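Local coordinates for protein 2,5-dihydroxypyridine 5,6-dioxygenase (Pseudomonas putida KT2440, PDB 7CN3) that catalyses the iron(II)-dependent dioxygenolytic opening of the 2,5-dihydroxypyridine ring between carbons 5 and 6, yielding N-formylmaleamate in aerobic nicotinate degradation, at residues Leu121-Pro126 with Trp187-Ser192; Thr79-Asn84 with Met101-Ser106. All coordinates share one frame; numbering follows the deposited sequence.

Overall arrangement
Contacts 1 and 2 lie side by side at the C-terminal ends of the parallel sheet, and one segment of each, 187-192 and 101-106, reaches the same ligand. Contact 2 pairs the end of the long loop after strand 53-58 with the loop after strand 96-99; contact 1 joins strands 118-121 and 187-189. Their centres lie about 16 Å apart, yet they touch directly: Leu121 CD1 is 3.6 Å from Met102 CA, and Trp187 CH2 is 3.7 Å from Leu104 CD2. Each sends a histidine to the bound pyridone G6C, His189 to its 2-oxo oxygen (atom OH) and His105 to its 5-hydroxyl oxygen (OB). The iron(II) ion is about 10 Å from the Trp187 side chain.

Contact 1 of 2, residues Leu121-Pro126 with Trp187-Ser192; sequences LAVEPP and WDHWPS. With G6C (5-oxidanyl-1H-pyridin-2-one), chain M.
At the edge of the five-stranded parallel sheet, strand 187-189 pairs with the end of strand 118-121, Leu121 lying beside His189 in a parallel bridge. Leu121 N donates to Asp188 O at 3.0 Å, and Leu121 O accepts from Trp190 N at the same length, so the backbone of Leu121 is gripped on both sides of its register partner. With CG anti to the backbone N (chi1 -176°), the Leu121 side chain reaches over the imidazole of His189: CD2 stands 3.5 Å from the ring centroid and 5° off its normal, a CH-pi contact. Pro191 O lies over the opposite face. The same methyl packs on Trp187 CZ2 at 3.9 Å. Two partners in the plane of the imidazole oppose its rotation. His189 ND1 donates an almost straight bond to G6C OH (2.6 Å), while NE2 meets a water at 2.8 Å that also accepts from Val123 N and donates to Trp190 O. Beyond the strands, Glu124 CG rests 3.7 Å from CD of Pro191, which follows a cis peptide bond; the Glu124 carboxylate turns to the backbone N atoms of Met288 and Met290. Glu177 OE2 supplies a further bond to G6C. Ligand-binding side chains at the C-terminal ends of parallel strands are a hallmark of alpha/beta folds with an open parallel sheet.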
loop_
_atom_site.group_PDB
_atom_site.type_symbol
_atom_site.label_atom_id
_atom_site.label_comp_id
_atom_site.label_asym_id
_atom_site.label_seq_id
_atom_site.Cartn_x
_atom_site.Cartn_y
_atom_site.Cartn_z
ATOM N N LEU C 121 -20.701 14.122 -11.028
ATOM C CA LEU C 121 -20.014 12.884 -11.355
ATOM C C LEU C 121 -18.585 13.200 -11.783
ATOM O O LEU C 121 -18.343 14.159 -12.525
ATOM C CB LEU C 121 -20.754 12.147 -12.475
ATOM C CG LEU C 121 -20.220 10.766 -12.891
ATOM C CD1 LEU C 121 -20.324 9.770 -11.761
ATOM C CD2 LEU C 121 -20.930 10.221 -14.145
ATOM N N ALA C 122 -17.629 12.403 -11.303
ATOM C CA ALA C 122 -16.220 12.618 -11.661
ATOM C C ALA C 122 -15.491 11.275 -11.599
ATOM O O ALA C 122 -15.054 10.864 -10.516
ATOM C CB ALA C 122 -15.585 13.644 -10.729
ATOM N N VAL C 123 -15.357 10.608 -12.756
ATOM C CA VAL C 123 -14.914 9.210 -12.805
ATOM C C VAL C 123 -13.877 8.986 -13.898
ATOM O O VAL C 123 -13.202 7.955 -13.897
ATOM C CB VAL C 123 -16.091 8.228 -13.015
ATOM C CG1 VAL C 123 -16.950 8.127 -11.767
ATOM C CG2 VAL C 123 -16.940 8.619 -14.260
ATOM N N GLU C 124 -13.741 9.933 -14.836
ATOM C CA GLU C 124 -12.778 9.776 -15.932
ATOM C C GLU C 124 -11.333 9.941 -15.431
ATOM O O GLU C 124 -11.100 10.543 -14.385
ATOM C CB GLU C 124 -13.069 10.796 -17.035
ATOM C CG GLU C 124 -14.326 10.479 -17.863
ATOM C CD GLU C 124 -14.127 9.321 -18.865
ATOM O OE1 GLU C 124 -13.845 9.604 -20.057
ATOM O OE2 GLU C 124 -14.282 8.141 -18.469
ATOM N N PRO C 125 -10.343 9.435 -16.170
ATOM C CA PRO C 125 -8.955 9.549 -15.703
ATOM C C PRO C 125 -8.557 11.006 -15.524
ATOM O O PRO C 125 -9.041 11.896 -16.249
ATOM C CB PRO C 125 -8.140 8.887 -16.822
ATOM C CG PRO C 125 -9.086 8.092 -17.608
ATOM C CD PRO C 125 -10.456 8.660 -17.422
ATOM N N PRO C 126 -7.665 11.285 -14.569
ATOM C CA PRO C 126 -7.217 12.670 -14.338
ATOM C C PRO C 126 -6.775 13.444 -15.571
ATOM O O PRO C 126 -7.066 14.645 -15.653
ATOM C CB PRO C 126 -6.057 12.473 -13.347
ATOM C CG PRO C 126 -6.565 11.304 -12.479
ATOM C CD PRO C 126 -7.237 10.372 -13.487
ATOM N N TRP C 187 -27.861 17.658 -11.466
ATOM C CA TRP C 187 -26.735 16.762 -11.703
ATOM C C TRP C 187 -25.935 17.241 -12.913
ATOM O O TRP C 187 -26.479 17.869 -13.829
ATOM C CB TRP C 187 -27.229 15.324 -11.924
ATOM C CG TRP C 187 -26.166 14.302 -12.344
ATOM C CD1 TRP C 187 -25.458 13.474 -11.520
ATOM C CD2 TRP C 187 -25.749 13.979 -13.690
ATOM N NE1 TRP C 187 -24.603 12.675 -12.264
ATOM C CE2 TRP C 187 -24.763 12.968 -13.593
ATOM C CE3 TRP C 187 -26.108 14.453 -14.960
ATOM C CZ2 TRP C 187 -24.133 12.415 -14.725
ATOM C CZ3 TRP C 187 -25.481 13.906 -16.086
ATOM C CH2 TRP C 187 -24.507 12.894 -15.957
ATOM N N ASP C 188 -24.631 16.968 -12.893
ATOM C CA ASP C 188 -23.758 17.248 -14.024
ATOM C C ASP C 188 -22.564 16.305 -13.945
ATOM O O ASP C 188 -22.403 15.552 -12.980
ATOM C CB ASP C 188 -23.312 18.711 -14.048
ATOM C CG ASP C 188 -23.036 19.211 -15.466
ATOM O OD1 ASP C 188 -22.345 18.495 -16.211
ATOM O OD2 ASP C 188 -23.520 20.308 -15.837
ATOM N N HIS C 189 -21.698 16.384 -14.949
ATOM C CA HIS C 189 -20.623 15.414 -15.120
ATOM C C HIS C 189 -19.385 16.152 -15.596
ATOM O O HIS C 189 -19.424 16.813 -16.639
ATOM C CB HIS C 189 -21.041 14.322 -16.128
ATOM C CG HIS C 189 -20.042 13.215 -16.286
ATOM N ND1 HIS C 189 -20.161 12.243 -17.258
ATOM C CD2 HIS C 189 -18.898 12.942 -15.614
ATOM C CE1 HIS C 189 -19.140 11.408 -17.162
ATOM N NE2 HIS C 189 -18.368 11.804 -16.164
ATOM N N TRP C 190 -18.301 16.063 -14.827
ATOM C CA TRP C 190 -17.010 16.564 -15.283
ATOM C C TRP C 190 -16.236 15.384 -15.860
ATOM O O TRP C 190 -15.928 14.442 -15.119
ATOM C CB TRP C 190 -16.252 17.209 -14.114
ATOM C CG TRP C 190 -14.744 17.522 -14.287
ATOM C CD1 TRP C 190 -14.053 17.738 -15.459
ATOM C CD2 TRP C 190 -13.786 17.706 -13.223
ATOM N NE1 TRP C 190 -12.724 18.029 -15.186
ATOM C CE2 TRP C 190 -12.537 18.009 -13.825
ATOM C CE3 TRP C 190 -13.865 17.642 -11.822
ATOM C CZ2 TRP C 190 -11.388 18.237 -13.076
ATOM C CZ3 TRP C 190 -12.709 17.880 -11.074
ATOM C CH2 TRP C 190 -11.496 18.164 -11.703
ATOM N N PRO C 191 -15.924 15.356 -17.167
ATOM C CA PRO C 191 -16.095 16.324 -18.266
ATOM C C PRO C 191 -17.390 16.164 -19.048
ATOM O O PRO C 191 -17.928 15.057 -19.146
ATOM C CB PRO C 191 -14.925 15.992 -19.184
ATOM C CG PRO C 191 -14.816 14.428 -19.038
ATOM C CD PRO C 191 -15.337 14.083 -17.650
ATOM N N SER C 192 -17.880 17.252 -19.639
ATOM C CA SER C 192 -18.986 17.104 -20.574
ATOM C C SER C 192 -19.029 18.263 -21.571
ATOM O O SER C 192 -18.007 18.625 -22.162
ATOM C CB SER C 192 -20.312 16.951 -19.808
ATOM O OG SER C 192 -20.435 17.917 -18.788
HETATM O OB G6C M . -25.345 8.068 -20.357
HETATM C CG G6C M . -24.515 9.080 -19.981
HETATM C CD1 G6C M . -24.955 10.385 -20.176
HETATM C CD2 G6C M . -23.266 8.806 -19.430
HETATM N NE1 G6C M . -24.165 11.396 -19.816
HETATM C CE2 G6C M . -22.463 9.877 -19.072
HETATM C CZ G6C M . -22.946 11.171 -19.274
HETATM O OH G6C M . -22.195 12.247 -18.916
HETATM O O HOH W 1 -15.855 11.953 -15.050
#

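Contact 2 of 2, residues Thr79-Asn84 with Met101-Ser106; sequences TALTGN and MMLLHS. With G6C (5-oxidanyl-1H-pyridin-2-one), chain M.
Two loops of the parallel alpha/beta region meet here, segment 79-84 leading into helix 85-92 and segment 101-106 leading into helix 107-114, and their contact is made by small apolar patches. On the tight side, Thr79 CG2 touches Ser106 CB at 3.7 Å, and Thr79 OG1, 3.9 Å from Leu103 CD2, accepts from Leu81 N in an ST turn. Leu81 CD1 and Leu103 CD1 meet at 3.9 Å, their side chains crossing at about a right angle, with Ile112 and Leu91 of the two helices packed around Leu81. Alongside, the Met101 chain, bent at its last torsion (chi3 -52°), brings CE against Ala80 CB. The far end of 79-84 is looser: a type I turn from Thr79 to Thr82 runs into a type II turn from Leu81 to Asn84, and past Leu81 the loop leaves the 101-106 segment. There Gly83 O is hydrogen-bonded to Lys53 NZ of a second subunit. In the other direction, Leu104 CG covers one face of the His105 imidazole, and Leu104 CD2 comes within 3.5 Å of G6C CG. Glu308 holds His105 ND1, while His105 NE2 donates in the plane of its ring to G6C OB, 2.9 Å away, at an N-H...O angle of 162°.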
loop_
_atom_site.group_PDB
_atom_site.type_symbol
_atom_site.label_atom_id
_atom_site.label_comp_id
_atom_site.label_asym_id
_atom_site.label_seq_id
_atom_site.Cartn_x
_atom_site.Cartn_y
_atom_site.Cartn_z
ATOM N N THR C 79 -28.197 -0.286 -7.967
ATOM C CA THR C 79 -26.872 0.240 -7.638
ATOM C C THR C 79 -26.540 -0.130 -6.196
ATOM O O THR C 79 -27.365 -0.704 -5.475
ATOM C CB THR C 79 -26.793 1.767 -7.837
ATOM O OG1 THR C 79 -27.604 2.434 -6.860
ATOM C CG2 THR C 79 -27.257 2.168 -9.239
ATOM N N ALA C 80 -25.327 0.230 -5.758
ATOM C CA ALA C 80 -24.947 0.024 -4.357
ATOM C C ALA C 80 -25.862 0.763 -3.381
ATOM O O ALA C 80 -25.862 0.439 -2.188
ATOM C CB ALA C 80 -23.494 0.446 -4.145
ATOM N N LEU C 81 -26.650 1.737 -3.862
ATOM C CA LEU C 81 -27.617 2.470 -3.046
ATOM C C LEU C 81 -28.950 1.755 -2.901
ATOM O O LEU C 81 -29.708 2.056 -1.961
ATOM C CB LEU C 81 -27.902 3.836 -3.668
ATOM C CG LEU C 81 -27.395 5.113 -3.030
ATOM C CD1 LEU C 81 -28.175 6.270 -3.596
ATOM C CD2 LEU C 81 -27.524 5.051 -1.525
ATOM N N THR C 82 -29.268 0.858 -3.834
ATOM C CA THR C 82 -30.592 0.249 -3.885
ATOM C C THR C 82 -30.887 -0.493 -2.584
ATOM O O THR C 82 -30.107 -1.344 -2.147
ATOM C CB THR C 82 -30.673 -0.694 -5.094
ATOM O OG1 THR C 82 -30.255 0.005 -6.281
ATOM C CG2 THR C 82 -32.082 -1.207 -5.285
ATOM N N GLY C 83 -32.004 -0.143 -1.952
ATOM C CA GLY C 83 -32.395 -0.721 -0.681
ATOM C C GLY C 83 -31.688 -0.149 0.535
ATOM O O GLY C 83 -32.134 -0.393 1.670
ATOM N N ASN C 84 -30.607 0.607 0.342
ATOM C CA ASN C 84 -29.869 1.193 1.453
ATOM C C ASN C 84 -30.346 2.629 1.653
ATOM O O ASN C 84 -29.733 3.592 1.203
ATOM C CB ASN C 84 -28.368 1.117 1.197
ATOM C CG ASN C 84 -27.558 1.303 2.471
ATOM O OD1 ASN C 84 -27.983 2.017 3.388
ATOM N ND2 ASN C 84 -26.400 0.652 2.545
ATOM N N MET C 101 -18.405 6.915 -8.114
ATOM C CA MET C 101 -18.776 5.528 -8.364
ATOM C C MET C 101 -19.879 5.352 -9.400
ATOM O O MET C 101 -19.998 4.249 -9.942
ATOM C CB MET C 101 -19.169 4.820 -7.053
ATOM C CG MET C 101 -20.460 5.248 -6.398
ATOM S SD MET C 101 -20.836 4.145 -5.010
ATOM C CE MET C 101 -20.707 2.582 -5.816
ATOM N N MET C 102 -20.671 6.393 -9.690
ATOM C CA MET C 102 -21.619 6.518 -10.799
ATOM C C MET C 102 -23.016 5.991 -10.468
ATOM O O MET C 102 -23.295 4.796 -10.603
ATOM C CB MET C 102 -21.089 5.837 -12.063
ATOM C CG MET C 102 -21.699 6.351 -13.358
ATOM S SD MET C 102 -23.061 5.332 -13.911
ATOM C CE MET C 102 -23.135 5.828 -15.618
ATOM N N LEU C 103 -23.909 6.905 -10.089
ATOM C CA LEU C 103 -25.304 6.617 -9.797
ATOM C C LEU C 103 -26.255 7.014 -10.927
ATOM O O LEU C 103 -27.457 6.711 -10.842
ATOM C CB LEU C 103 -25.731 7.349 -8.512
ATOM C CG LEU C 103 -25.081 7.053 -7.149
ATOM C CD1 LEU C 103 -25.651 7.984 -6.092
ATOM C CD2 LEU C 103 -25.333 5.621 -6.745
ATOM N N LEU C 104 -25.764 7.699 -11.964
ATOM C CA LEU C 104 -26.636 8.151 -13.045
ATOM C C LEU C 104 -27.410 6.978 -13.647
ATOM O O LEU C 104 -26.905 5.852 -13.720
ATOM C CB LEU C 104 -25.822 8.864 -14.136
ATOM C CG LEU C 104 -26.545 9.215 -15.449
ATOM C CD1 LEU C 104 -27.467 10.450 -15.321
ATOM C CD2 LEU C 104 -25.545 9.374 -16.606
ATOM N N HIS C 105 -28.648 7.262 -14.064
ATOM C CA HIS C 105 -29.604 6.316 -14.643
ATOM C C HIS C 105 -30.264 5.450 -13.580
ATOM O O HIS C 105 -30.740 4.353 -13.896
ATOM C CB HIS C 105 -28.987 5.399 -15.716
ATOM C CG HIS C 105 -28.453 6.124 -16.915
ATOM N ND1 HIS C 105 -29.234 6.940 -17.704
ATOM C CD2 HIS C 105 -27.216 6.139 -17.468
ATOM C CE1 HIS C 105 -28.499 7.441 -18.681
ATOM N NE2 HIS C 105 -27.271 6.963 -18.566
ATOM N N SER C 106 -30.303 5.903 -12.327
ATOM C CA SER C 106 -30.901 5.138 -11.246
ATOM C C SER C 106 -31.931 5.995 -10.528
ATOM O O SER C 106 -31.755 7.212 -10.414
ATOM C CB SER C 106 -29.837 4.654 -10.242
ATOM O OG SER C 106 -29.399 5.705 -9.389
HETATM O OB G6C M . -25.345 8.068 -20.357
HETATM C CG G6C M . -24.515 9.080 -19.981
HETATM C CD1 G6C M . -24.955 10.385 -20.176
HETATM C CD2 G6C M . -23.266 8.806 -19.430
HETATM N NE1 G6C M . -24.165 11.396 -19.816
HETATM C CE2 G6C M . -22.463 9.877 -19.072
HETATM C CZ G6C M . -22.946 11.171 -19.274
HETATM O OH G6C M . -22.195 12.247 -18.916
#